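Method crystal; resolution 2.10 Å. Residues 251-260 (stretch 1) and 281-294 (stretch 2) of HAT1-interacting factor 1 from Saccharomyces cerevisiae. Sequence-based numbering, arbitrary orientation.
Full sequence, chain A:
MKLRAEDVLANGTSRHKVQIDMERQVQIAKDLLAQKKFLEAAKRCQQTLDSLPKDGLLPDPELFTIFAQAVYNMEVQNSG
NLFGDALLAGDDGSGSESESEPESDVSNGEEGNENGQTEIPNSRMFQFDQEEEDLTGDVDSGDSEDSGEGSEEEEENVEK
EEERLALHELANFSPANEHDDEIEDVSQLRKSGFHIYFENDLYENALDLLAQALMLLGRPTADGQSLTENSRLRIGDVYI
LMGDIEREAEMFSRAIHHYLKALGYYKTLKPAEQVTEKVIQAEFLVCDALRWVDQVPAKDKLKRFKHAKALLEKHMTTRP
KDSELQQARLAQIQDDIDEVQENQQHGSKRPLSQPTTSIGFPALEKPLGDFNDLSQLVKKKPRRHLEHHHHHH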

# COMPACT_ATOMS: atom_id res chain seq x y z
N MET A 251 -12.78 -1.07 6.01
CA MET A 251 -12.91 0.24 5.38
C MET A 251 -12.70 0.07 3.88
O MET A 251 -11.67 0.46 3.33
CB MET A 251 -11.89 1.21 5.98
CG MET A 251 -12.03 1.31 7.48
SD MET A 251 -10.81 2.38 8.23
CE MET A 251 -9.35 1.38 8.06
N PHE A 252 -13.69 -0.51 3.23
CA PHE A 252 -13.58 -0.90 1.82
C PHE A 252 -13.47 0.28 0.85
O PHE A 252 -12.77 0.17 -0.14
CB PHE A 252 -14.75 -1.80 1.43
CG PHE A 252 -14.72 -3.14 2.12
CD1 PHE A 252 -13.90 -4.16 1.64
CD2 PHE A 252 -15.50 -3.38 3.24
CE1 PHE A 252 -13.86 -5.40 2.26
CE2 PHE A 252 -15.46 -4.61 3.87
CZ PHE A 252 -14.64 -5.62 3.38
N SER A 253 -14.12 1.40 1.15
CA SER A 253 -14.05 2.57 0.26
C SER A 253 -12.64 3.17 0.29
O SER A 253 -12.08 3.51 -0.75
CB SER A 253 -15.10 3.61 0.65
OG SER A 253 -14.89 4.83 -0.04
N ARG A 254 -12.07 3.28 1.48
CA ARG A 254 -10.69 3.76 1.62
C ARG A 254 -9.72 2.78 0.98
O ARG A 254 -8.77 3.20 0.30
CB ARG A 254 -10.34 4.01 3.09
CG ARG A 254 -10.89 5.34 3.64
CD ARG A 254 -10.74 5.51 5.16
NE ARG A 254 -9.37 5.26 5.62
CZ ARG A 254 -8.87 5.64 6.80
NH1 ARG A 254 -9.62 6.29 7.68
NH2 ARG A 254 -7.61 5.36 7.10
N ALA A 255 -9.96 1.48 1.18
CA ALA A 255 -9.13 0.46 0.56
C ALA A 255 -9.05 0.64 -0.94
O ALA A 255 -7.96 0.73 -1.50
CB ALA A 255 -9.65 -0.95 0.87
N ILE A 256 -10.22 0.70 -1.59
CA ILE A 256 -10.28 0.75 -3.04
C ILE A 256 -9.56 2.00 -3.53
O ILE A 256 -8.81 1.94 -4.51
CB ILE A 256 -11.73 0.73 -3.57
CG1 ILE A 256 -12.43 -0.57 -3.18
CG2 ILE A 256 -11.73 0.82 -5.09
CD1 ILE A 256 -13.97 -0.54 -3.29
N HIS A 257 -9.77 3.11 -2.83
CA HIS A 257 -9.12 4.36 -3.20
C HIS A 257 -7.59 4.22 -3.18
O HIS A 257 -6.90 4.73 -4.07
CB HIS A 257 -9.58 5.49 -2.27
CG HIS A 257 -8.70 6.69 -2.32
ND1 HIS A 257 -8.71 7.58 -3.38
CD2 HIS A 257 -7.77 7.15 -1.45
CE1 HIS A 257 -7.83 8.54 -3.16
NE2 HIS A 257 -7.25 8.30 -1.99
N HIS A 258 -7.06 3.52 -2.18
CA HIS A 258 -5.61 3.32 -2.09
C HIS A 258 -5.07 2.35 -3.12
O HIS A 258 -3.99 2.58 -3.69
CB HIS A 258 -5.19 2.96 -0.68
CG HIS A 258 -5.19 4.14 0.24
ND1 HIS A 258 -5.78 4.13 1.48
CD2 HIS A 258 -4.70 5.39 0.07
CE1 HIS A 258 -5.64 5.32 2.04
NE2 HIS A 258 -4.99 6.10 1.20
N TYR A 259 -5.79 1.27 -3.38
CA TYR A 259 -5.42 0.36 -4.49
C TYR A 259 -5.36 1.08 -5.84
O TYR A 259 -4.45 0.85 -6.66
CB TYR A 259 -6.41 -0.80 -4.59
CG TYR A 259 -6.39 -1.81 -3.45
CD1 TYR A 259 -5.20 -2.18 -2.82
CD2 TYR A 259 -7.56 -2.44 -3.05
CE1 TYR A 259 -5.19 -3.12 -1.78
CE2 TYR A 259 -7.56 -3.38 -2.04
CZ TYR A 259 -6.38 -3.73 -1.41
OH TYR A 259 -6.39 -4.67 -0.41
N LEU A 260 -6.32 1.97 -6.08
CA LEU A 260 -6.31 2.81 -7.27
C LEU A 260 -5.14 3.79 -7.31
O LEU A 260 -4.65 4.09 -8.40
CB LEU A 260 -7.61 3.60 -7.40
CG LEU A 260 -8.86 2.78 -7.76
CD1 LEU A 260 -10.08 3.65 -7.54
CD2 LEU A 260 -8.82 2.26 -9.18
N GLN A 281 -1.99 -7.19 -10.22
CA GLN A 281 -2.34 -7.40 -8.82
C GLN A 281 -3.24 -6.28 -8.26
O GLN A 281 -4.24 -6.55 -7.61
CB GLN A 281 -1.07 -7.52 -7.97
CG GLN A 281 -1.35 -7.59 -6.48
CD GLN A 281 -0.10 -7.73 -5.65
OE1 GLN A 281 0.91 -7.07 -5.89
NE2 GLN A 281 -0.18 -8.57 -4.63
N ALA A 282 -2.87 -5.03 -8.53
CA ALA A 282 -3.64 -3.86 -8.07
C ALA A 282 -5.05 -3.80 -8.69
O ALA A 282 -6.03 -3.50 -7.99
CB ALA A 282 -2.87 -2.59 -8.37
N GLU A 283 -5.15 -4.10 -9.98
CA GLU A 283 -6.46 -4.19 -10.64
C GLU A 283 -7.34 -5.22 -9.98
O GLU A 283 -8.52 -4.96 -9.76
CB GLU A 283 -6.32 -4.54 -12.12
CG GLU A 283 -5.62 -3.49 -12.96
CD GLU A 283 -6.52 -2.38 -13.45
OE1 GLU A 283 -7.66 -2.24 -12.93
OE2 GLU A 283 -6.07 -1.63 -14.37
N PHE A 284 -6.79 -6.38 -9.64
CA PHE A 284 -7.60 -7.42 -8.99
C PHE A 284 -8.02 -7.02 -7.58
O PHE A 284 -9.17 -7.27 -7.17
CB PHE A 284 -6.85 -8.76 -8.95
CG PHE A 284 -7.54 -9.80 -8.10
CD1 PHE A 284 -8.67 -10.45 -8.55
CD2 PHE A 284 -7.05 -10.10 -6.84
CE1 PHE A 284 -9.33 -11.38 -7.75
CE2 PHE A 284 -7.68 -11.05 -6.03
CZ PHE A 284 -8.82 -11.69 -6.49
N LEU A 285 -7.10 -6.41 -6.83
CA LEU A 285 -7.42 -6.01 -5.45
C LEU A 285 -8.53 -4.96 -5.42
O LEU A 285 -9.39 -5.00 -4.54
CB LEU A 285 -6.16 -5.51 -4.73
CG LEU A 285 -5.09 -6.56 -4.42
CD1 LEU A 285 -3.78 -5.90 -3.98
CD2 LEU A 285 -5.57 -7.56 -3.36
N VAL A 286 -8.52 -4.05 -6.37
CA VAL A 286 -9.63 -3.10 -6.57
C VAL A 286 -10.97 -3.83 -6.68
O VAL A 286 -11.91 -3.50 -5.97
CB VAL A 286 -9.40 -2.23 -7.82
CG1 VAL A 286 -10.71 -1.55 -8.27
CG2 VAL A 286 -8.29 -1.20 -7.57
N CYS A 287 -11.03 -4.84 -7.55
CA CYS A 287 -12.25 -5.62 -7.76
C CYS A 287 -12.67 -6.40 -6.53
O CYS A 287 -13.87 -6.49 -6.23
CB CYS A 287 -12.08 -6.57 -8.95
SG CYS A 287 -11.84 -5.68 -10.49
N ASP A 288 -11.70 -6.98 -5.83
CA ASP A 288 -11.98 -7.77 -4.65
C ASP A 288 -12.57 -6.90 -3.53
O ASP A 288 -13.47 -7.34 -2.83
CB ASP A 288 -10.74 -8.50 -4.15
CG ASP A 288 -11.09 -9.78 -3.40
OD1 ASP A 288 -11.58 -10.72 -4.05
OD2 ASP A 288 -10.87 -9.83 -2.17
N ALA A 289 -12.06 -5.69 -3.36
CA ALA A 289 -12.61 -4.76 -2.39
C ALA A 289 -13.96 -4.23 -2.86
O ALA A 289 -14.90 -4.12 -2.08
CB ALA A 289 -11.65 -3.62 -2.14
N LEU A 290 -14.05 -3.93 -4.16
CA LEU A 290 -15.26 -3.41 -4.78
C LEU A 290 -16.49 -4.28 -4.58
O LEU A 290 -17.61 -3.77 -4.51
CB LEU A 290 -15.02 -3.20 -6.28
CG LEU A 290 -15.91 -2.29 -7.12
CD1 LEU A 290 -16.21 -0.97 -6.43
CD2 LEU A 290 -15.23 -2.05 -8.48
N ARG A 291 -16.32 -5.60 -4.49
CA ARG A 291 -17.48 -6.46 -4.27
C ARG A 291 -18.17 -6.20 -2.92
O ARG A 291 -19.36 -6.42 -2.79
CB ARG A 291 -17.14 -7.94 -4.46
CG ARG A 291 -16.19 -8.51 -3.45
CD ARG A 291 -15.43 -9.72 -4.01
NE ARG A 291 -16.22 -10.93 -3.87
CZ ARG A 291 -15.90 -11.99 -3.13
NH1 ARG A 291 -14.75 -12.03 -2.45
NH2 ARG A 291 -16.72 -13.03 -3.08
N TRP A 292 -17.43 -5.68 -1.94
CA TRP A 292 -17.97 -5.46 -0.61
C TRP A 292 -18.48 -4.03 -0.34
O TRP A 292 -19.08 -3.78 0.71
CB TRP A 292 -16.92 -5.83 0.44
CG TRP A 292 -16.44 -7.22 0.22
CD1 TRP A 292 -15.19 -7.60 -0.18
CD2 TRP A 292 -17.21 -8.41 0.34
NE1 TRP A 292 -15.14 -8.97 -0.31
CE2 TRP A 292 -16.36 -9.49 0.00
CE3 TRP A 292 -18.54 -8.68 0.70
CZ2 TRP A 292 -16.80 -10.82 0.02
CZ3 TRP A 292 -18.97 -10.00 0.72
CH2 TRP A 292 -18.10 -11.06 0.39
N VAL A 293 -18.24 -3.11 -1.27
CA VAL A 293 -18.62 -1.73 -1.04
C VAL A 293 -20.08 -1.54 -1.47
O VAL A 293 -20.42 -1.75 -2.63
CB VAL A 293 -17.65 -0.74 -1.75
CG1 VAL A 293 -17.77 -0.83 -3.25
CG2 VAL A 293 -17.88 0.69 -1.26
N ASP A 294 -20.93 -1.16 -0.52
CA ASP A 294 -22.37 -1.07 -0.77
C ASP A 294 -22.73 0.13 -1.63
O ASP A 294 -23.65 0.07 -2.44
CB ASP A 294 -23.17 -0.99 0.55
CG ASP A 294 -23.09 -2.27 1.38
OD1 ASP A 294 -24.02 -3.10 1.28
OD2 ASP A 294 -22.11 -2.44 2.14

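Two helices pack nearly antiparallel here, at 165° between their N-to-C directions and 8.9 Å between axes at closest approach, and the contact is built almost wholly from apolar side chains. No hydrogen bond crosses it; the backbones satisfy themselves within each helix.

Small residues face larger ones at two of the three register points: Ala 289 near Phe 252 and Ala 282 near Tyr 259. Ala 289 points toward the first helix and meets Ile 256 at 3.3 Å, from its CB to Ile 256 CG1, a tight apolar contact. Ala 289 has only a methyl for a side chain, and three larger side chains meet it: besides Ile 256, Tyr 259 brings CE2 to 4.1 Å from Ala 289 CB, and Phe 252 brings CD1 to 4.4 Å from the same atom. Phe 252 CD1 comes closer still to the backbone, 3.9 Å from Ala 289 O.

Phe 252, Ile 256 and Tyr 259 lie one helical turn apart, and all have chi1 in the m well, but each uses it differently. Tyr 259 is a knob, set among Ala 282, Leu 285, Val 286 and Ala 289. With chi1 at -69° and chi2 at -36°, its ring receives Leu 285 over one face, CB standing 3.6 Å from the ring centroid and only 6° off the normal, while Ala 289 CB lies at the ring edge. Its root is packed as well, since Tyr 259 CB sits 3.5 Å from Val 286 CG2. The hydroxyl finds its hydrogen bond elsewhere in the structure, so the ring can be buried without stranding a polar group.

Ile 256 starts sideways, yet its end comes nearer. The m, t conformation extends Ile 256 CD1 along the partner helix, 3.5 Å from Leu 290 CA, and to 3.8 Å from Val 293 CG1 in the segment that follows. The other branch, Ile 256 CG2, lies 4.1 Å from Val 286 CG1. Val 286, at chi1 t, thus presents CG1 to Ile 256 and CG2 to Tyr 259; Leu 260 CD2 is nearest Val 286 CG2, at 3.9 Å.

At the far end Phe 252, with chi1 -67° and chi2 -81°, offers a ring face to Trp 292: Trp 292 CB lies 3.5 Å from the Phe 252 ring centroid, 9° off the normal. This repeats the Leu 285 arrangement, a CB set squarely over an aromatic face. Trp 292 points toward the first stretch at CB, but its end leads away; the two aromatic rings meet obliquely, planes at 42°. Val 293, at chi1 p, follows with CB 4.4 Å from Phe 252 CB.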